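Side-chain contact in AvmM (Streptomyces sp. NBRC 109436, PDB 7FE6), which catalyses the macrocyclization step of alchivemycin A biosynthesis through dehydration and Michael-type addition: residues Asp71-Arg74 and Glu75-Lys78. Residues are numbered along the deposited sequence; the frame is centred on the assembly and turned at random.
Sequences DLRR and EDFK
D76 reaches back to R73 in a local turn contact ending the loop that carries the chain from strand 57-66 of one β-sheet to strand 77-83 of the other. D76 N donates to R73 O at 3.0 Å, closing a type I turn through R74 and E75, while D76 OD2 accepts the backbone N-H of R73 (N to OD2 2.7 Å). The carboxylate oxygen is met on its anti side, 30° out of the carboxylate plane. CG of D76 stands beside its backbone N (chi1 -65°), which turns the carboxylate back toward the start of the turn; its other oxygen, OD1, forms a salt bridge with R145. L72 packs next to this bond, its CD1 lying 3.8 Å from D76 CB and touching the edge of the F77 ring. Farther round the ring, R74 CD meets F77 CZ at 3.6 Å; the side chains cross at about a right angle, yet the guanidinium and ring planes are only 11° apart. R74 NE is hydrogen-bonded to Q91 OE1. R74 O sits over the centre of the F77 ring, 3.5 Å above its plane. The acidic side chain at the third position of the short 3-10 turn, accepting the backbone N-H of R73 just ahead of it, supplies half of a capping box, without the reciprocal side-chain bond because D76 N bonds to R73 O, at the entry to a β-sandwich strand.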
loop_
_atom_site.group_PDB
_atom_site.type_symbol
_atom_site.label_atom_id
_atom_site.label_comp_id
_atom_site.label_asym_id
_atom_site.label_seq_id
_atom_site.Cartn_x
_atom_site.Cartn_y
_atom_site.Cartn_z
ATOM N N ASP A 71 25.678 11.632 -6.820
ATOM C CA ASP A 71 26.443 12.241 -5.739
ATOM C C ASP A 71 25.842 12.023 -4.350
ATOM O O ASP A 71 26.473 12.408 -3.364
ATOM C CB ASP A 71 26.584 13.742 -5.985
ATOM C CG ASP A 71 25.254 14.398 -6.330
ATOM O OD1 ASP A 71 24.340 13.695 -6.821
ATOM O OD2 ASP A 71 25.116 15.617 -6.092
ATOM N N LEU A 72 24.647 11.452 -4.232
ATOM C CA LEU A 72 24.067 11.214 -2.912
ATOM C C LEU A 72 24.943 10.276 -2.073
ATOM O O LEU A 72 25.475 9.278 -2.569
ATOM C CB LEU A 72 22.650 10.639 -3.054
ATOM C CG LEU A 72 21.884 10.180 -1.805
ATOM C CD1 LEU A 72 21.547 11.372 -0.919
ATOM C CD2 LEU A 72 20.603 9.411 -2.176
ATOM N N ARG A 73 25.141 10.630 -0.805
ATOM C CA ARG A 73 25.828 9.762 0.150
ATOM C C ARG A 73 24.991 9.624 1.419
ATOM O O ARG A 73 24.045 10.380 1.640
ATOM C CB ARG A 73 27.222 10.307 0.493
ATOM C CG ARG A 73 28.111 10.417 -0.715
ATOM C CD ARG A 73 28.423 9.054 -1.331
ATOM N NE ARG A 73 29.288 9.216 -2.502
ATOM C CZ ARG A 73 28.850 9.229 -3.759
ATOM N NH1 ARG A 73 27.548 9.045 -4.018
ATOM N NH2 ARG A 73 29.711 9.410 -4.757
ATOM N N ARG A 74 25.386 8.682 2.287
ATOM C CA ARG A 74 24.676 8.475 3.553
ATOM C C ARG A 74 24.585 9.765 4.361
ATOM O O ARG A 74 23.571 10.026 5.031
ATOM C CB ARG A 74 25.370 7.374 4.372
ATOM C CG ARG A 74 24.834 7.195 5.796
ATOM C CD ARG A 74 23.335 6.858 5.835
ATOM N NE ARG A 74 22.858 6.685 7.204
ATOM C CZ ARG A 74 22.457 7.682 7.992
ATOM N NH1 ARG A 74 22.468 8.933 7.542
ATOM N NH2 ARG A 74 22.048 7.430 9.235
ATOM N N GLU A 75 25.653 10.569 4.311
ATOM C CA GLU A 75 25.792 11.828 5.034
ATOM C C GLU A 75 24.810 12.912 4.601
ATOM O O GLU A 75 24.589 13.854 5.367
ATOM C CB GLU A 75 27.230 12.358 4.852
ATOM C CG GLU A 75 28.333 11.527 5.539
ATOM C CD GLU A 75 28.510 10.132 4.933
ATOM O OE1 GLU A 75 28.692 10.050 3.689
ATOM O OE2 GLU A 75 28.435 9.123 5.702
ATOM N N ASP A 76 24.207 12.810 3.416
ATOM C CA ASP A 76 23.361 13.892 2.905
ATOM C C ASP A 76 21.955 13.865 3.487
ATOM O O ASP A 76 21.115 14.700 3.108
ATOM C CB ASP A 76 23.251 13.831 1.381
ATOM C CG ASP A 76 24.560 14.079 0.694
ATOM O OD1 ASP A 76 25.268 15.031 1.095
ATOM O OD2 ASP A 76 24.881 13.297 -0.234
ATOM N N PHE A 77 21.666 12.900 4.352
ATOM C CA PHE A 77 20.371 12.816 4.990
ATOM C C PHE A 77 20.533 12.347 6.430
ATOM O O PHE A 77 21.559 11.786 6.826
ATOM C CB PHE A 77 19.427 11.906 4.193
ATOM C CG PHE A 77 19.954 10.508 3.935
ATOM C CD1 PHE A 77 19.669 9.464 4.814
ATOM C CD2 PHE A 77 20.671 10.221 2.778
ATOM C CE1 PHE A 77 20.121 8.178 4.558
ATOM C CE2 PHE A 77 21.118 8.931 2.522
ATOM C CZ PHE A 77 20.832 7.906 3.416
ATOM N N LYS A 78 19.516 12.640 7.222
ATOM C CA LYS A 78 19.431 12.159 8.588
ATOM C C LYS A 78 18.356 11.088 8.667
ATOM O O LYS A 78 17.293 11.209 8.043
ATOM C CB LYS A 78 19.127 13.294 9.558
ATOM C CG LYS A 78 20.275 14.219 9.736
ATOM C CD LYS A 78 19.968 15.262 10.763
ATOM C CE LYS A 78 21.119 16.226 10.856
ATOM N NZ LYS A 78 22.378 15.586 11.361
#